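Local coordinates for TRAP dicarboxylate transporter, DctP subunit (Ochrobactrum anthropi, PDB 4P47), which is a periplasmic solute-binding protein that probably captures an organic acid ligand and hands it to a TRAP-type membrane transporter, at residues H42-V45 and T46-K50; R272-S275 and R276-A280. All coordinates share one frame; numbering follows the deposited sequence.

Interaction 1: residues H42-V45 and T46-K50; sequences HPQV and TGMEK
T46 N reaches back to H42 O at 3.0 Å, a nearly straight bond (164° at the hydrogen) that closes the first turn of helix 43-58, the helix of the beta-alpha-beta unit formed with strands 30-35 and 63-68. H42 is the N-cap: its ring nitrogen ND1 accepts from Q44 N at 3.0 Å, the donor 15° out of the imidazole plane, while P43 CD sits over one ring face, offset toward the rim. CG of H42 is anti to the backbone N (chi1 -172°), which brings ND1 alongside the N-H of Q44. The following i+4 to i bonds run G47 N to P43 O, M48 N to Q44 O and E49 N to V45 O. The side-chain amide of Q44 is held by Q240, through NE2, and by the backbone N of N38, through OE1.

M48 CG lies 3.3 Å from Q44 O. Its SD is 4.2 Å from V45 CG2, and the bend at chi3 comes only beyond it, at the methyl. On V45's other branch, CG1 meets E49 OE2 at 3.9 Å, and E49 CG rests against V45 O at 3.3 Å. Cut back to an alanine, E49 would keep its CB near V45 O but would probably leave the methyl V45 CG1 without the carboxylate beside it. At the cap, the imidazole nitrogen satisfies a first-turn N-H that has no i-4 carbonyl to use within the helix, which probably helps to set where the helix begins.

Interaction 2: residues R272-S275 and R276-A280; sequences RKVS and REQDA
R272 and R276, one turn apart, run side by side and point the same way, their guanidinium planes only 12° from parallel. R272 CB sits over the centre of the R276 guanidinium, 3.9 Å above its plane, and R272 CG lies 4.0 Å from R276 NH2. The R276 chain is extended from CG to NE, with CG anti to the carbonyl carbon (chi1 -72°); this carries CD past R272 O and lays the planar group against the aliphatic part of R272. Although R272 NE and R276 NH2 are 4.4 Å apart and alike in charge, acids answer them: D121 bridges both arginines, D125 pairs with R272 and E148 with R276. The shared carboxylate of D121 probably lets the two arginines lie this close.

The main-chain bonds are those of a regular alpha-helix: R276 N to R272 O, E277 N to K273 O, Q278 N to V274 O and D279 N to S275 O, all 2.9 to 3.0 Å. They belong to the long helix 254-288, whose part up to A280 is predicted to be coiled coil; here, within a single chain, the helix packs against helix 43-58 and strand 141-156. V274 O has a second donor, a water at 3.1 Å, which also makes a weak bond to E277 OE1.

The side-chain hydrogen bonds lead away from the helix: Q278 NE2 donates to G41 O, S275 OG hydrogen-bonds to E148, and D279 OD1 accepts from N215 ND2.

In the packing along the helix, V274 and Q278 lie alongside each other, V274 CG1 4.0 Å from Q278 NE2. E277 CG leans on K273 O at 3.4 Å.

How the interactions relate
From the N terminus, interaction 1 comes first, closing the opening turns of helix 43-58 just after strand 30-35. Interaction 2 follows more than two hundred residues later, within helix 254-288. Each covers about two turns of its own helix and closes only i to i+4 turns, no longer loop; the two stand in series and neither encloses nor crosses the other. The centres of interactions 1 and 2 are about 11 Å apart, on the same side of the chain's centre. P43 makes the join: its CD meets Q278 OE1 at 3.1 Å, and its CB packs on S275 CA and V274 CG1, while T46 CG2 also approaches V274 CG1. The start of one helix is thereby tied to the flank of the other.

Interaction 1: residues H42-V45 and T46-K50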
loop_
_atom_site.group_PDB
_atom_site.type_symbol
_atom_site.label_atom_id
_atom_site.label_comp_id
_atom_site.label_asym_id
_atom_site.label_seq_id
_atom_site.Cartn_x
_atom_site.Cartn_y
_atom_site.Cartn_z
ATOM N N HIS A 42 -15.210 -0.321 1.921
ATOM C CA HIS A 42 -13.788 -0.014 1.959
ATOM C C HIS A 42 -13.421 0.685 0.657
ATOM O O HIS A 42 -13.944 0.339 -0.399
ATOM C CB HIS A 42 -12.965 -1.301 2.123
ATOM C CG HIS A 42 -11.507 -1.064 2.362
ATOM N ND1 HIS A 42 -10.627 -0.751 1.347
ATOM C CD2 HIS A 42 -10.769 -1.088 3.496
ATOM C CE1 HIS A 42 -9.418 -0.590 1.841
ATOM N NE2 HIS A 42 -9.474 -0.793 3.145
ATOM N N PRO A 43 -12.505 1.654 0.708
ATOM C CA PRO A 43 -12.121 2.364 -0.522
ATOM C C PRO A 43 -11.683 1.458 -1.694
ATOM O O PRO A 43 -11.923 1.780 -2.858
ATOM C CB PRO A 43 -10.996 3.283 -0.037
ATOM C CG PRO A 43 -11.396 3.600 1.387
ATOM C CD PRO A 43 -11.929 2.295 1.910
ATOM N N GLN A 44 -10.985 0.377 -1.396
ATOM C CA GLN A 44 -10.622 -0.615 -2.397
ATOM C C GLN A 44 -11.846 -1.104 -3.169
ATOM O O GLN A 44 -11.854 -1.122 -4.404
ATOM C CB GLN A 44 -9.933 -1.788 -1.726
ATOM C CG GLN A 44 -9.508 -2.875 -2.681
ATOM C CD GLN A 44 -9.040 -4.097 -1.938
ATOM O OE1 GLN A 44 -9.830 -4.779 -1.286
ATOM N NE2 GLN A 44 -7.763 -4.381 -2.013
ATOM N N VAL A 45 -12.885 -1.514 -2.457
ATOM C CA VAL A 45 -14.062 -2.044 -3.121
ATOM C C VAL A 45 -14.861 -0.935 -3.793
ATOM O O VAL A 45 -15.449 -1.149 -4.851
ATOM C CB VAL A 45 -14.906 -2.889 -2.170
ATOM C CG1 VAL A 45 -16.124 -3.420 -2.885
ATOM C CG2 VAL A 45 -14.056 -4.026 -1.633
ATOM N N THR A 46 -14.847 0.260 -3.229
ATOM C CA THR A 46 -15.481 1.384 -3.893
ATOM C C THR A 46 -14.803 1.627 -5.242
ATOM O O THR A 46 -15.473 1.902 -6.234
ATOM C CB THR A 46 -15.471 2.609 -2.976
ATOM O OG1 THR A 46 -16.184 2.262 -1.783
ATOM C CG2 THR A 46 -16.154 3.792 -3.636
ATOM N N GLY A 47 -13.486 1.506 -5.283
ATOM C CA GLY A 47 -12.768 1.614 -6.548
ATOM C C GLY A 47 -13.134 0.495 -7.512
ATOM O O GLY A 47 -13.311 0.723 -8.716
ATOM N N MET A 48 -13.257 -0.722 -7.000
ATOM C CA MET A 48 -13.644 -1.860 -7.831
ATOM C C MET A 48 -15.027 -1.667 -8.447
ATOM O O MET A 48 -15.260 -2.008 -9.603
ATOM C CB MET A 48 -13.644 -3.138 -7.002
ATOM C CG MET A 48 -12.244 -3.556 -6.567
ATOM S SD MET A 48 -12.233 -4.823 -5.287
ATOM C CE MET A 48 -12.702 -6.261 -6.263
ATOM N N GLU A 49 -15.941 -1.092 -7.676
ATOM C CA GLU A 49 -17.295 -0.831 -8.166
ATOM C C GLU A 49 -17.292 0.225 -9.259
ATOM O O GLU A 49 -17.993 0.091 -10.261
ATOM C CB GLU A 49 -18.203 -0.387 -7.005
ATOM C CG GLU A 49 -18.487 -1.517 -6.038
ATOM C CD GLU A 49 -19.052 -1.062 -4.706
ATOM O OE1 GLU A 49 -18.964 0.137 -4.380
ATOM O OE2 GLU A 49 -19.586 -1.928 -3.983
ATOM N N LYS A 50 -16.485 1.268 -9.089
ATOM C CA LYS A 50 -16.332 2.276 -10.123
ATOM C C LYS A 50 -15.755 1.660 -11.396
ATOM O O LYS A 50 -16.251 1.915 -12.508
ATOM C CB LYS A 50 -15.465 3.445 -9.642
ATOM C CG LYS A 50 -15.204 4.539 -10.678
ATOM C CD LYS A 50 -16.444 5.246 -11.169
ATOM C CE LYS A 50 -17.148 5.946 -10.064
ATOM N NZ LYS A 50 -18.234 6.785 -10.661
#

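Interaction 2: residues R272-S275 and R276-A280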
loop_
_atom_site.group_PDB
_atom_site.type_symbol
_atom_site.label_atom_id
_atom_site.label_comp_id
_atom_site.label_asym_id
_atom_site.label_seq_id
_atom_site.Cartn_x
_atom_site.Cartn_y
_atom_site.Cartn_z
ATOM N N ARG A 272 -8.426 6.894 -5.157
ATOM C CA ARG A 272 -7.478 7.602 -4.311
ATOM C C ARG A 272 -8.202 8.735 -3.589
ATOM O O ARG A 272 -7.961 8.972 -2.407
ATOM C CB ARG A 272 -6.328 8.140 -5.158
ATOM C CG ARG A 272 -5.337 7.075 -5.588
ATOM C CD ARG A 272 -4.443 7.615 -6.669
ATOM N NE ARG A 272 -3.346 6.733 -6.985
ATOM C CZ ARG A 272 -2.482 6.966 -7.973
ATOM N NH1 ARG A 272 -2.674 7.987 -8.803
ATOM N NH2 ARG A 272 -1.456 6.157 -8.177
ATOM N N LYS A 273 -9.100 9.438 -4.271
ATOM C CA LYS A 273 -9.872 10.484 -3.606
ATOM C C LYS A 273 -10.750 9.920 -2.488
ATOM O O LYS A 273 -10.826 10.489 -1.391
ATOM C CB LYS A 273 -10.744 11.235 -4.604
ATOM C CG LYS A 273 -9.992 12.253 -5.408
ATOM C CD LYS A 273 -10.877 12.804 -6.517
ATOM C CE LYS A 273 -12.286 13.118 -6.013
ATOM N NZ LYS A 273 -13.259 13.236 -7.129
ATOM N N VAL A 274 -11.416 8.802 -2.748
ATOM C CA VAL A 274 -12.265 8.178 -1.755
ATOM C C VAL A 274 -11.421 7.729 -0.566
ATOM O O VAL A 274 -11.794 7.915 0.600
ATOM C CB VAL A 274 -13.040 6.964 -2.345
ATOM C CG1 VAL A 274 -13.699 6.144 -1.253
ATOM C CG2 VAL A 274 -14.072 7.447 -3.356
ATOM N N SER A 275 -10.269 7.159 -0.864
ATOM C CA SER A 275 -9.382 6.693 0.183
ATOM C C SER A 275 -8.960 7.841 1.100
ATOM O O SER A 275 -8.920 7.722 2.320
ATOM C CB SER A 275 -8.161 6.059 -0.460
ATOM O OG SER A 275 -7.280 5.576 0.543
ATOM N N ARG A 276 -8.606 8.959 0.504
ATOM C CA ARG A 276 -8.104 10.069 1.285
ATOM C C ARG A 276 -9.203 10.761 2.077
ATOM O O ARG A 276 -8.960 11.219 3.201
ATOM C CB ARG A 276 -7.328 11.027 0.372
ATOM C CG ARG A 276 -5.999 10.407 -0.052
ATOM C CD ARG A 276 -5.409 10.903 -1.388
ATOM N NE ARG A 276 -4.401 9.930 -1.818
ATOM C CZ ARG A 276 -3.692 9.975 -2.944
ATOM N NH1 ARG A 276 -3.840 10.971 -3.801
ATOM N NH2 ARG A 276 -2.828 9.024 -3.222
ATOM N N GLU A 277 -10.416 10.820 1.541
ATOM C CA GLU A 277 -11.552 11.325 2.305
ATOM C C GLU A 277 -11.793 10.435 3.517
ATOM O O GLU A 277 -12.026 10.915 4.637
ATOM C CB GLU A 277 -12.803 11.336 1.418
ATOM C CG GLU A 277 -12.837 12.495 0.442
ATOM C CD GLU A 277 -13.824 12.298 -0.706
ATOM O OE1 GLU A 277 -14.436 11.211 -0.802
ATOM O OE2 GLU A 277 -13.982 13.234 -1.518
ATOM N N GLN A 278 -11.757 9.129 3.320
ATOM C CA GLN A 278 -12.002 8.206 4.418
ATOM C C GLN A 278 -10.891 8.312 5.461
ATOM O O GLN A 278 -11.155 8.207 6.661
ATOM C CB GLN A 278 -12.134 6.752 3.928
ATOM C CG GLN A 278 -13.439 6.454 3.204
ATOM C CD GLN A 278 -13.819 4.977 3.201
ATOM O OE1 GLN A 278 -13.298 4.172 3.979
ATOM N NE2 GLN A 278 -14.742 4.616 2.313
ATOM N N ASP A 279 -9.650 8.504 5.040
ATOM C CA ASP A 279 -8.550 8.600 5.991
ATOM C C ASP A 279 -8.688 9.859 6.826
ATOM O O ASP A 279 -8.407 9.840 8.035
ATOM C CB ASP A 279 -7.192 8.570 5.289
ATOM C CG ASP A 279 -6.027 8.532 6.268
ATOM O OD1 ASP A 279 -5.965 7.599 7.094
ATOM O OD2 ASP A 279 -5.175 9.443 6.208
ATOM N N ALA A 280 -9.118 10.959 6.214
ATOM C CA ALA A 280 -9.316 12.191 6.966
ATOM C C ALA A 280 -10.364 11.971 8.056
ATOM O O ALA A 280 -10.195 12.412 9.202
ATOM C CB ALA A 280 -9.734 13.306 6.062
HETATM O O HOH W 1 -14.794 8.351 1.168
#